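Local coordinates for protein adenylate kinase (PDB 3L0S) that probably catalyses the reversible transfer of the terminal phosphate of ATP to AMP, giving two ADP, and binds a metal ion in its LID domain, at residues H135-F140 against V150-G155; G125-K130 against L158-D163; G33-H38 against D62-M67; A27-G32 against E73-D78. All coordinates share one frame; numbering follows the deposited sequence.

Interaction 1. Residues H135-F140 against V150-G155; sequences HPNNIF and VCRVCG. With CO (cobalt (II) ion), chain C.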
loop_
_atom_site.group_PDB
_atom_site.type_symbol
_atom_site.label_atom_id
_atom_site.label_comp_id
_atom_site.label_asym_id
_atom_site.label_seq_id
_atom_site.Cartn_x
_atom_site.Cartn_y
_atom_site.Cartn_z
ATOM N N HIS A 135 -20.932 6.120 3.152
ATOM C CA HIS A 135 -21.857 4.904 3.023
ATOM C C HIS A 135 -21.404 3.937 1.953
ATOM O O HIS A 135 -21.427 4.314 0.771
ATOM C CB HIS A 135 -23.256 5.345 2.607
ATOM C CG HIS A 135 -24.044 5.984 3.711
ATOM N ND1 HIS A 135 -25.194 6.705 3.472
ATOM C CD2 HIS A 135 -23.798 6.080 5.040
ATOM C CE1 HIS A 135 -25.622 7.222 4.617
ATOM N NE2 HIS A 135 -24.802 6.839 5.588
ATOM N N PRO A 136 -20.952 2.716 2.330
ATOM C CA PRO A 136 -20.367 1.869 1.261
ATOM C C PRO A 136 -21.353 1.245 0.263
ATOM O O PRO A 136 -22.341 0.586 0.645
ATOM C CB PRO A 136 -19.622 0.778 2.067
ATOM C CG PRO A 136 -19.432 1.480 3.466
ATOM C CD PRO A 136 -20.695 2.136 3.663
ATOM N N ASN A 137 -21.086 1.483 -1.025
ATOM C CA ASN A 137 -21.951 0.969 -2.110
ATOM C C ASN A 137 -20.976 0.552 -3.194
ATOM O O ASN A 137 -20.083 1.339 -3.543
ATOM C CB ASN A 137 -22.858 2.065 -2.684
ATOM C CG ASN A 137 -24.054 2.354 -1.817
ATOM O OD1 ASN A 137 -24.079 3.310 -0.997
ATOM N ND2 ASN A 137 -25.072 1.579 -2.036
ATOM N N ASN A 138 -21.118 -0.651 -3.712
ATOM C CA ASN A 138 -20.235 -1.042 -4.835
ATOM C C ASN A 138 -21.030 -2.023 -5.686
ATOM O O ASN A 138 -21.523 -3.015 -5.149
ATOM C CB ASN A 138 -18.978 -1.742 -4.310
ATOM C CG ASN A 138 -17.889 -1.882 -5.365
ATOM O OD1 ASN A 138 -18.082 -2.520 -6.392
ATOM N ND2 ASN A 138 -16.689 -1.315 -5.076
ATOM N N ILE A 139 -21.090 -1.786 -6.995
ATOM C CA ILE A 139 -21.841 -2.649 -7.830
ATOM C C ILE A 139 -21.172 -4.013 -7.946
ATOM O O ILE A 139 -21.819 -4.940 -8.330
ATOM C CB ILE A 139 -22.209 -2.001 -9.195
ATOM C CG1 ILE A 139 -20.978 -1.687 -10.010
ATOM C CG2 ILE A 139 -22.981 -0.675 -9.025
ATOM C CD1 ILE A 139 -21.311 -1.513 -11.475
ATOM N N PHE A 140 -19.908 -4.170 -7.591
ATOM C CA PHE A 140 -19.291 -5.456 -7.826
ATOM C C PHE A 140 -18.985 -6.200 -6.561
ATOM O O PHE A 140 -18.319 -7.216 -6.659
ATOM C CB PHE A 140 -17.978 -5.359 -8.630
ATOM C CG PHE A 140 -18.178 -5.003 -10.044
ATOM C CD1 PHE A 140 -18.577 -5.984 -10.980
ATOM C CD2 PHE A 140 -17.949 -3.685 -10.478
ATOM C CE1 PHE A 140 -18.779 -5.652 -12.359
ATOM C CE2 PHE A 140 -18.151 -3.308 -11.847
ATOM C CZ PHE A 140 -18.589 -4.322 -12.786
ATOM N N VAL A 150 -30.180 3.335 -5.899
ATOM C CA VAL A 150 -29.835 4.173 -4.717
ATOM C C VAL A 150 -28.977 3.526 -3.607
ATOM O O VAL A 150 -28.894 2.303 -3.462
ATOM C CB VAL A 150 -31.065 4.884 -4.126
ATOM C CG1 VAL A 150 -31.852 5.589 -5.216
ATOM C CG2 VAL A 150 -32.001 3.878 -3.444
ATOM N N CYS A 151 -28.369 4.385 -2.803
ATOM C CA CYS A 151 -27.610 3.996 -1.625
ATOM C C CYS A 151 -28.325 2.920 -0.837
ATOM O O CYS A 151 -29.509 3.056 -0.552
ATOM C CB CYS A 151 -27.426 5.212 -0.751
ATOM S SG CYS A 151 -26.330 4.886 0.700
ATOM N N ARG A 152 -27.620 1.835 -0.536
ATOM C CA ARG A 152 -28.220 0.762 0.229
ATOM C C ARG A 152 -28.331 1.118 1.731
ATOM O O ARG A 152 -28.885 0.308 2.489
ATOM C CB ARG A 152 -27.308 -0.450 0.164
ATOM C CG ARG A 152 -25.903 -0.115 0.707
ATOM C CD ARG A 152 -24.884 -1.226 0.582
ATOM N NE ARG A 152 -25.460 -2.489 0.967
ATOM C CZ ARG A 152 -25.531 -2.948 2.209
ATOM N NH1 ARG A 152 -25.026 -2.243 3.250
ATOM N NH2 ARG A 152 -26.116 -4.137 2.411
ATOM N N VAL A 153 -27.712 2.234 2.174
ATOM C CA VAL A 153 -27.766 2.654 3.600
ATOM C C VAL A 153 -28.929 3.653 3.843
ATOM O O VAL A 153 -29.683 3.492 4.800
ATOM C CB VAL A 153 -26.422 3.271 4.099
ATOM C CG1 VAL A 153 -26.539 3.652 5.603
ATOM C CG2 VAL A 153 -25.259 2.293 3.953
ATOM N N CYS A 154 -29.090 4.668 2.983
ATOM C CA CYS A 154 -30.012 5.772 3.306
ATOM C C CYS A 154 -30.947 6.127 2.166
ATOM O O CYS A 154 -31.744 7.016 2.302
ATOM C CB CYS A 154 -29.204 7.036 3.707
ATOM S SG CYS A 154 -28.406 7.913 2.318
ATOM N N GLY A 155 -30.783 5.493 1.003
ATOM C CA GLY A 155 -31.603 5.782 -0.152
ATOM C C GLY A 155 -31.196 7.034 -0.933
ATOM O O GLY A 155 -31.946 7.501 -1.776
HETATM CO CO CO C . -26.283 6.918 1.853
HETATM O O HOH W 1 -23.125 -0.608 3.024
#

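Interaction 2. Residues G125-K130 against L158-D163; sequences GRRICK and LSARAD. With CO (cobalt (II) ion), chain C.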
loop_
_atom_site.group_PDB
_atom_site.type_symbol
_atom_site.label_atom_id
_atom_site.label_comp_id
_atom_site.label_asym_id
_atom_site.label_seq_id
_atom_site.Cartn_x
_atom_site.Cartn_y
_atom_site.Cartn_z
ATOM N N GLY A 125 -16.501 -0.263 -9.672
ATOM C CA GLY A 125 -17.839 -0.529 -9.201
ATOM C C GLY A 125 -18.221 0.349 -8.012
ATOM O O GLY A 125 -19.378 0.327 -7.567
ATOM N N ARG A 126 -17.291 1.168 -7.536
ATOM C CA ARG A 126 -17.601 2.132 -6.429
ATOM C C ARG A 126 -18.709 3.126 -6.798
ATOM O O ARG A 126 -18.673 3.701 -7.877
ATOM C CB ARG A 126 -16.377 2.963 -6.059
ATOM C CG ARG A 126 -15.362 2.230 -5.193
ATOM C CD ARG A 126 -14.043 2.931 -5.264
ATOM N NE ARG A 126 -13.011 2.100 -4.663
ATOM C CZ ARG A 126 -11.703 2.279 -4.840
ATOM N NH1 ARG A 126 -11.255 3.315 -5.559
ATOM N NH2 ARG A 126 -10.832 1.444 -4.253
ATOM N N ARG A 127 -19.647 3.366 -5.878
ATOM C CA ARG A 127 -20.716 4.381 -6.055
ATOM C C ARG A 127 -20.783 5.185 -4.795
ATOM O O ARG A 127 -20.753 4.605 -3.681
ATOM C CB ARG A 127 -22.068 3.718 -6.326
ATOM C CG ARG A 127 -22.080 2.914 -7.642
ATOM C CD ARG A 127 -21.836 3.888 -8.813
ATOM N NE ARG A 127 -21.929 3.213 -10.100
ATOM C CZ ARG A 127 -20.865 2.756 -10.766
ATOM N NH1 ARG A 127 -19.631 2.938 -10.304
ATOM N NH2 ARG A 127 -21.035 2.112 -11.894
ATOM N N ILE A 128 -20.792 6.513 -4.934
ATOM C CA ILE A 128 -20.727 7.391 -3.786
ATOM C C ILE A 128 -22.115 7.970 -3.578
ATOM O O ILE A 128 -22.730 8.478 -4.539
ATOM C CB ILE A 128 -19.788 8.611 -4.078
ATOM C CG1 ILE A 128 -18.448 8.128 -4.647
ATOM C CG2 ILE A 128 -19.544 9.444 -2.809
ATOM C CD1 ILE A 128 -17.863 6.857 -3.933
ATOM N N CYS A 129 -22.572 7.944 -2.316
ATOM C CA CYS A 129 -23.863 8.468 -1.899
ATOM C C CYS A 129 -23.850 9.987 -1.741
ATOM O O CYS A 129 -22.937 10.568 -1.147
ATOM C CB CYS A 129 -24.301 7.724 -0.630
ATOM S SG CYS A 129 -25.632 8.544 0.306
ATOM N N LYS A 130 -24.824 10.654 -2.342
ATOM C CA LYS A 130 -24.873 12.129 -2.309
ATOM C C LYS A 130 -25.007 12.640 -0.862
ATOM O O LYS A 130 -24.442 13.684 -0.513
ATOM C CB LYS A 130 -26.027 12.689 -3.182
ATOM N N LEU A 158 -26.764 8.005 -5.992
ATOM C CA LEU A 158 -25.401 7.481 -6.124
ATOM C C LEU A 158 -24.763 8.009 -7.399
ATOM O O LEU A 158 -25.418 8.112 -8.431
ATOM C CB LEU A 158 -25.415 5.967 -6.230
ATOM C CG LEU A 158 -25.835 5.242 -4.966
ATOM C CD1 LEU A 158 -25.994 3.752 -5.225
ATOM C CD2 LEU A 158 -24.824 5.492 -3.850
ATOM N N SER A 159 -23.488 8.380 -7.321
ATOM C CA SER A 159 -22.752 8.674 -8.543
ATOM C C SER A 159 -21.444 7.946 -8.633
ATOM O O SER A 159 -20.931 7.401 -7.635
ATOM C CB SER A 159 -22.580 10.162 -8.752
ATOM O OG SER A 159 -22.342 10.722 -7.516
ATOM N N ALA A 160 -20.944 7.871 -9.868
ATOM C CA ALA A 160 -19.660 7.283 -10.103
ATOM C C ALA A 160 -18.625 8.423 -10.007
ATOM O O ALA A 160 -18.899 9.562 -10.384
ATOM C CB ALA A 160 -19.669 6.667 -11.493
ATOM N N ARG A 161 -17.465 8.128 -9.478
ATOM C CA ARG A 161 -16.325 9.081 -9.513
ATOM C C ARG A 161 -15.500 8.935 -10.806
ATOM O O ARG A 161 -15.029 7.853 -11.128
ATOM C CB ARG A 161 -15.378 8.793 -8.371
ATOM C CG ARG A 161 -15.928 8.961 -6.970
ATOM C CD ARG A 161 -14.782 9.187 -6.044
ATOM N NE ARG A 161 -13.931 7.989 -5.915
ATOM C CZ ARG A 161 -12.844 7.918 -5.128
ATOM N NH1 ARG A 161 -12.433 8.985 -4.442
ATOM N NH2 ARG A 161 -12.114 6.806 -5.091
ATOM N N ALA A 162 -15.276 10.031 -11.525
ATOM C CA ALA A 162 -14.480 9.912 -12.802
ATOM C C ALA A 162 -13.139 9.115 -12.639
ATOM O O ALA A 162 -12.826 8.282 -13.477
ATOM C CB ALA A 162 -14.240 11.282 -13.434
ATOM N N ASP A 163 -12.380 9.326 -11.563
ATOM C CA ASP A 163 -11.081 8.642 -11.398
ATOM C C ASP A 163 -11.257 7.136 -11.263
ATOM O O ASP A 163 -10.482 6.364 -11.801
ATOM C CB ASP A 163 -10.255 9.171 -10.223
ATOM C CG ASP A 163 -9.582 10.575 -10.499
ATOM O OD1 ASP A 163 -9.577 11.112 -11.655
ATOM O OD2 ASP A 163 -9.076 11.155 -9.507
HETATM CO CO CO C . -26.283 6.918 1.853
HETATM O O HOH W 2 -16.858 5.385 -8.714
HETATM O O HOH W 3 -22.879 11.097 -5.051
#

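Interaction 3. Residues G33-H38 against D62-M67; sequences GIFREH and DITIPM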
loop_
_atom_site.group_PDB
_atom_site.type_symbol
_atom_site.label_atom_id
_atom_site.label_comp_id
_atom_site.label_asym_id
_atom_site.label_seq_id
_atom_site.Cartn_x
_atom_site.Cartn_y
_atom_site.Cartn_z
ATOM N N GLY A 33 4.615 10.700 1.779
ATOM C CA GLY A 33 5.056 11.341 3.039
ATOM C C GLY A 33 6.548 11.446 3.270
ATOM O O GLY A 33 7.037 12.453 3.848
ATOM N N ILE A 34 7.287 10.409 2.847
ATOM C CA ILE A 34 8.745 10.436 2.892
ATOM C C ILE A 34 9.251 11.664 2.079
ATOM O O ILE A 34 9.980 12.508 2.586
ATOM C CB ILE A 34 9.309 9.149 2.362
ATOM C CG1 ILE A 34 8.797 7.963 3.207
ATOM C CG2 ILE A 34 10.825 9.171 2.389
ATOM C CD1 ILE A 34 9.192 6.550 2.608
ATOM N N PHE A 35 8.823 11.782 0.835
ATOM C CA PHE A 35 9.296 12.881 -0.020
ATOM C C PHE A 35 9.033 14.296 0.597
ATOM O O PHE A 35 9.946 15.102 0.700
ATOM C CB PHE A 35 8.788 12.693 -1.471
ATOM C CG PHE A 35 9.586 11.624 -2.288
ATOM C CD1 PHE A 35 9.913 10.366 -1.732
ATOM C CD2 PHE A 35 9.974 11.877 -3.623
ATOM C CE1 PHE A 35 10.622 9.388 -2.489
ATOM C CE2 PHE A 35 10.689 10.911 -4.382
ATOM C CZ PHE A 35 11.014 9.669 -3.809
ATOM N N ARG A 36 7.820 14.524 1.088
ATOM C CA ARG A 36 7.450 15.731 1.835
ATOM C C ARG A 36 8.400 16.069 2.959
ATOM O O ARG A 36 8.846 17.202 3.064
ATOM C CB ARG A 36 6.068 15.550 2.477
ATOM C CG ARG A 36 4.984 16.437 2.011
ATOM C CD ARG A 36 3.672 15.911 2.618
ATOM N NE ARG A 36 3.062 15.025 1.637
ATOM C CZ ARG A 36 2.350 13.915 1.847
ATOM N NH1 ARG A 36 2.085 13.395 3.045
ATOM N NH2 ARG A 36 1.918 13.285 0.777
ATOM N N GLU A 37 8.651 15.113 3.839
ATOM C CA GLU A 37 9.497 15.383 4.983
ATOM C C GLU A 37 10.883 15.863 4.518
ATOM O O GLU A 37 11.442 16.778 5.099
ATOM C CB GLU A 37 9.599 14.133 5.866
ATOM C CG GLU A 37 10.995 13.933 6.573
ATOM C CD GLU A 37 11.127 12.575 7.300
ATOM O OE1 GLU A 37 10.108 11.850 7.432
ATOM O OE2 GLU A 37 12.256 12.219 7.730
ATOM N N HIS A 38 11.403 15.250 3.467
ATOM C CA HIS A 38 12.765 15.493 2.954
ATOM C C HIS A 38 12.911 16.642 1.906
ATOM O O HIS A 38 13.816 17.504 2.037
ATOM C CB HIS A 38 13.334 14.219 2.317
ATOM C CG HIS A 38 13.751 13.170 3.304
ATOM N ND1 HIS A 38 14.991 13.164 3.895
ATOM C CD2 HIS A 38 13.101 12.083 3.777
ATOM C CE1 HIS A 38 15.082 12.126 4.714
ATOM N NE2 HIS A 38 13.938 11.464 4.674
ATOM N N ASP A 62 19.742 5.352 -5.311
ATOM C CA ASP A 62 20.879 5.653 -4.429
ATOM C C ASP A 62 20.552 6.875 -3.516
ATOM O O ASP A 62 21.297 7.187 -2.614
ATOM C CB ASP A 62 22.158 5.886 -5.257
ATOM N N ILE A 63 19.440 7.562 -3.771
ATOM C CA ILE A 63 19.010 8.681 -2.953
ATOM C C ILE A 63 17.678 8.291 -2.283
ATOM O O ILE A 63 17.444 8.546 -1.115
ATOM C CB ILE A 63 18.883 9.966 -3.795
ATOM C CG1 ILE A 63 20.280 10.453 -4.243
ATOM C CG2 ILE A 63 18.120 11.050 -2.996
ATOM C CD1 ILE A 63 20.242 11.660 -5.221
ATOM N N THR A 64 16.802 7.669 -3.036
ATOM C CA THR A 64 15.539 7.151 -2.465
ATOM C C THR A 64 15.669 6.223 -1.228
ATOM O O THR A 64 14.988 6.428 -0.192
ATOM C CB THR A 64 14.665 6.532 -3.551
ATOM O OG1 THR A 64 14.302 7.588 -4.470
ATOM C CG2 THR A 64 13.406 6.054 -2.935
ATOM N N ILE A 65 16.556 5.232 -1.336
ATOM C CA ILE A 65 16.741 4.239 -0.263
ATOM C C ILE A 65 17.208 4.963 1.015
ATOM O O ILE A 65 16.610 4.798 2.060
ATOM C CB ILE A 65 17.680 3.033 -0.683
ATOM C CG1 ILE A 65 17.074 2.184 -1.811
ATOM C CG2 ILE A 65 18.079 2.101 0.529
ATOM C CD1 ILE A 65 15.887 1.394 -1.455
ATOM N N PRO A 66 18.281 5.763 0.929
ATOM C CA PRO A 66 18.663 6.368 2.201
ATOM C C PRO A 66 17.603 7.351 2.757
ATOM O O PRO A 66 17.535 7.524 3.993
ATOM C CB PRO A 66 20.011 7.055 1.904
ATOM C CG PRO A 66 20.314 6.794 0.485
ATOM C CD PRO A 66 19.384 5.766 -0.059
ATOM N N MET A 67 16.833 7.998 1.867
ATOM C CA MET A 67 15.693 8.833 2.283
ATOM C C MET A 67 14.702 7.980 3.084
ATOM O O MET A 67 14.272 8.380 4.183
ATOM C CB MET A 67 14.958 9.511 1.123
ATOM C CG MET A 67 15.669 10.629 0.482
ATOM S SD MET A 67 14.570 11.636 -0.575
ATOM C CE MET A 67 13.689 10.433 -1.510
#

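Interaction 4. Residues A27-G32 against E73-D78; sequences AHIESG and ESKGKD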
loop_
_atom_site.group_PDB
_atom_site.type_symbol
_atom_site.label_atom_id
_atom_site.label_comp_id
_atom_site.label_asym_id
_atom_site.label_seq_id
_atom_site.Cartn_x
_atom_site.Cartn_y
_atom_site.Cartn_z
ATOM N N ALA A 27 4.099 3.862 13.351
ATOM C CA ALA A 27 4.111 4.974 12.424
ATOM C C ALA A 27 3.826 4.444 11.005
ATOM O O ALA A 27 4.535 3.552 10.511
ATOM C CB ALA A 27 5.435 5.648 12.493
ATOM N N HIS A 28 2.771 4.930 10.342
ATOM C CA HIS A 28 2.530 4.505 8.952
ATOM C C HIS A 28 3.422 5.381 8.023
ATOM O O HIS A 28 3.239 6.600 7.940
ATOM C CB HIS A 28 1.043 4.679 8.610
ATOM C CG HIS A 28 0.687 4.402 7.175
ATOM N ND1 HIS A 28 -0.205 5.188 6.467
ATOM C CD2 HIS A 28 1.045 3.400 6.331
ATOM C CE1 HIS A 28 -0.365 4.699 5.249
ATOM N NE2 HIS A 28 0.381 3.615 5.140
ATOM N N ILE A 29 4.385 4.778 7.345
ATOM C CA ILE A 29 5.261 5.531 6.475
ATOM C C ILE A 29 4.926 5.196 5.015
ATOM O O ILE A 29 5.131 4.073 4.574
ATOM C CB ILE A 29 6.750 5.174 6.735
ATOM C CG1 ILE A 29 7.127 5.168 8.252
ATOM C CG2 ILE A 29 7.671 6.006 5.851
ATOM C CD1 ILE A 29 6.860 6.475 9.027
ATOM N N GLU A 30 4.395 6.152 4.243
ATOM C CA GLU A 30 4.230 5.901 2.809
ATOM C C GLU A 30 5.070 6.848 1.923
ATOM O O GLU A 30 5.514 7.934 2.393
ATOM C CB GLU A 30 2.743 5.833 2.428
ATOM C CG GLU A 30 1.973 7.107 2.585
ATOM C CD GLU A 30 1.980 7.952 1.291
ATOM O OE1 GLU A 30 1.989 9.195 1.408
ATOM O OE2 GLU A 30 1.974 7.397 0.159
ATOM N N SER A 31 5.231 6.422 0.654
ATOM C CA SER A 31 6.194 6.940 -0.281
ATOM C C SER A 31 6.042 8.412 -0.420
ATOM O O SER A 31 7.022 9.121 -0.376
ATOM C CB SER A 31 6.040 6.278 -1.676
ATOM N N GLY A 32 4.810 8.871 -0.605
ATOM C CA GLY A 32 4.493 10.288 -0.616
ATOM C C GLY A 32 4.953 11.119 0.557
ATOM O O GLY A 32 5.597 12.141 0.347
ATOM N N GLU A 73 14.147 5.593 10.678
ATOM C CA GLU A 73 14.945 5.858 11.862
ATOM C C GLU A 73 14.445 7.006 12.735
ATOM O O GLU A 73 14.604 6.948 13.949
ATOM C CB GLU A 73 16.399 6.098 11.503
ATOM C CG GLU A 73 17.294 4.873 11.808
ATOM C CD GLU A 73 18.408 4.663 10.764
ATOM O OE1 GLU A 73 18.072 4.498 9.558
ATOM O OE2 GLU A 73 19.613 4.638 11.159
ATOM N N SER A 74 13.918 8.055 12.116
ATOM C CA SER A 74 13.346 9.220 12.816
ATOM C C SER A 74 11.867 8.940 13.148
ATOM O O SER A 74 11.559 8.512 14.250
ATOM C CB SER A 74 13.463 10.489 11.947
ATOM O OG SER A 74 12.898 10.257 10.636
ATOM N N LYS A 75 10.969 9.156 12.181
ATOM C CA LYS A 75 9.526 8.922 12.363
ATOM C C LYS A 75 9.206 7.518 12.805
ATOM O O LYS A 75 8.278 7.301 13.569
ATOM C CB LYS A 75 8.739 9.223 11.080
ATOM C CG LYS A 75 8.314 10.650 10.937
ATOM C CD LYS A 75 7.486 10.810 9.732
ATOM C CE LYS A 75 7.308 12.352 9.364
ATOM N NZ LYS A 75 6.957 12.594 7.933
ATOM N N GLY A 76 9.936 6.526 12.298
ATOM C CA GLY A 76 9.509 5.165 12.597
ATOM C C GLY A 76 10.224 4.516 13.772
ATOM O O GLY A 76 10.123 3.294 13.961
ATOM N N LYS A 77 10.912 5.322 14.586
ATOM C CA LYS A 77 11.749 4.784 15.667
ATOM C C LYS A 77 10.976 3.852 16.625
ATOM O O LYS A 77 11.497 2.833 17.058
ATOM C CB LYS A 77 12.492 5.895 16.424
ATOM C CG LYS A 77 11.577 6.830 17.247
ATOM C CD LYS A 77 12.337 7.518 18.366
ATOM C CE LYS A 77 13.480 8.403 17.813
ATOM N NZ LYS A 77 12.958 9.497 16.919
ATOM N N ASP A 78 9.718 4.163 16.920
ATOM C CA ASP A 78 8.994 3.318 17.867
ATOM C C ASP A 78 8.168 2.189 17.184
ATOM O O ASP A 78 7.299 1.608 17.804
ATOM C CB ASP A 78 8.137 4.187 18.790
ATOM C CG ASP A 78 8.975 5.177 19.673
ATOM O OD1 ASP A 78 10.117 4.864 20.118
ATOM O OD2 ASP A 78 8.465 6.294 19.943
#

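Interaction 1. Residues H135-F140 against V150-G155
His135, Cys151 and Cys154 meet at a cobalt ion and supply three of its four protein ligands. His135 ND1 binds the metal at 2.0 Å, Cys151 SG at 2.3 Å and Cys154 SG at 2.4 Å. Cys129 completes a site of three cysteines and one histidine, in which Cys151 and Cys154 form a CxxC motif. Zinc and iron have been seen at the same residues in other crystals of this protein. Cys151 SG lies anti to its backbone N (chi1 -174°). From there it reaches the metal and also accepts hydrogen bonds from the backbone N of Val153 and of Cys154. These bonds probably temper the charge of the thiolate.

Packing holds the imidazole from one face. Val153 CG1 sits almost over the ring centre, 3.6 Å from the centroid of the His135 ring, in a CH-pi contact. Cys154 SG lies at the edge of the same ring, near its plane. The ring is thus fixed by the metal at ND1 and by a methyl group on one face.

A water adds a polar link. It donates to Pro136 O at 2.8 Å and accepts from Arg152 NH1. The Arg152 chain bends at chi3, and its CD passes 3.1 Å from Pro136 O.

Both segments belong to the LID domain, in the connection between strands 128-129 and 158-159, as in metal-binding relatives. Asn137 pairs through its backbone with Arg127 of the segment that carries strand 128-129. The side chains of Asn137 and Cys151 rest on Leu158 of the second strand.

Interaction 2. Residues G125-K130 against L158-D163
The Arg127 guanidinium has Ala160 CB over one face, 3.8 Å above its plane and offset toward the rim. It flanks a short two-stranded antiparallel sheet of the LID domain. The Arg161 guanidinium has Arg126 NH1 at its edge, close to its plane. The planes of Arg126 and Arg161 are 64° apart. These two cations belong to the predicted ATP and AMP sites, respectively, and both form salt bridges to Asp164.

In the sheet, Ile128 and Ser159 are the hydrogen-bonded pair. Ile128 N donates to Ser159 O at 2.8 Å, nearly straight, and Ser159 N returns a bond to Ile128 O at 2.9 Å. Cys129 and Leu158 form the adjoining non-hydrogen-bonded pair. Leu158 CD2 packs 4.0 Å from Cys129 CB on the side that faces the cobalt, which Cys129 SG binds. On the other face, the side chains of Ile128 and Arg161 cross obliquely, with Ile128 CG1 3.5 Å from Arg161 CG.

Arg127 folds back at chi2 (-63°). Its NH1 donates to Arg126 O from above the carbonyl plane, and also bonds to Met124 O. One water joins Arg126 O to Arg161 N. A second water donates to Ile128 O at 2.7 Å and lies 2.6 Å from Ser159 OG.

Interaction 3. Residues G33-H38 against D62-M67
This contact is a helix crossing beside the predicted AMP-binding region. Helix 31-40, part of the predicted NMP region, packs across helix 61-74. Over these short segments the axes lie 91° apart and approach to 10.9 Å.

Met67 carries most of the contact between these segments. Its chain bends at chi3 (-47°), which carries CE over one face of the Phe35 ring. There CE lies 3.4 Å from Phe35 CE1, toward the rim rather than over the centre. SD is also near this ring, in a Met-aromatic contact. The two side chains cross at about a right angle. Thr64 OG1 approaches the far end of the same ring, 3.9 Å from Phe35 CZ.

Met67 also meets His38. Its CB lies over one face of the imidazole, 4.2 Å from the centroid of the His38 ring, and its SD is 4.1 Å from His38 CB. The two side chains run past each other in opposite directions. The Met67 side chain thus lies against both rings, with CE on Phe35 and CB on His38. Ile34 CG2 adds an apolar touch 4.3 Å from Met67 CB. His38 ND1 is hydrogen-bonded to Thr43 OG1.

The contact is mostly buried. Helix 44-53 covers Met67 and Pro66 through Leu45. Helix 89-102 lies against Ile65. Val59, in the loop before helix 61-74, touches both Phe35 and Thr64. Further along helix 61-74, Val68 and Thr71 pack on Ile34.

Interaction 4. Residues A27-G32 against E73-D78
Ala27 opens the first segment and touches the turn at the C-terminal end of helix 61-74. Its CB points at the chain of that turn, 3.5 Å from Lys75 O and 4.1 Å from Gly76 CA. Ile29, two residues on along the strand, reaches the same turn. Its CG1 branch lies anti to the carbonyl carbon (chi1 -47°) and brings CD1 to within 3.9 Å of Lys75 CB. No hydrogen bond joins the two segments, and the contact rests on apolar atoms and main chain. Glu30 is next, at the N-cap position of helix 31-40. Its OE2 accepts a weak bond from Gly32 N, and its OE1 takes Gly33 N. Ser31, next in the chain, is a predicted AMP ligand.

Residues Ser74 to Lys77 form a type I beta turn. Ser74 O accepts from both Lys77 N and Lys77 NZ, which arrive from opposite faces of its plane. Lys75 runs extended beyond CG, leading NZ away from the strand to a long, weak ion pair with Glu37.

The turn leads into strand 80-83, which pairs with edge strand 27-30 in the parallel CORE sheet. Ile29 also packs on Thr71 and Leu72 of helix 61-74 and on Ile34 of helix 31-40.

Interactions 1 and 2 share one cobalt ion and one small unit. They touch through backbone bonds such as Ile139 N to Gly125 O. Interaction 1 is partly buried and gathers three metal ligands from irregular chain. Interaction 2 lies at the surface, adds the fourth ligand and relies on strand pairing, arginines and water. Interaction 3 crosses helices 31-40 and 61-74. It is the most buried and depends on sulfur and aromatic rings. Interaction 4 is a smaller apolar touch. It joins the strand leading into the first helix to the turn at the end of the second. Glu37 and Lys75 link these two contacts. Centres of interactions 1 and 3 lie about 39 Å apart.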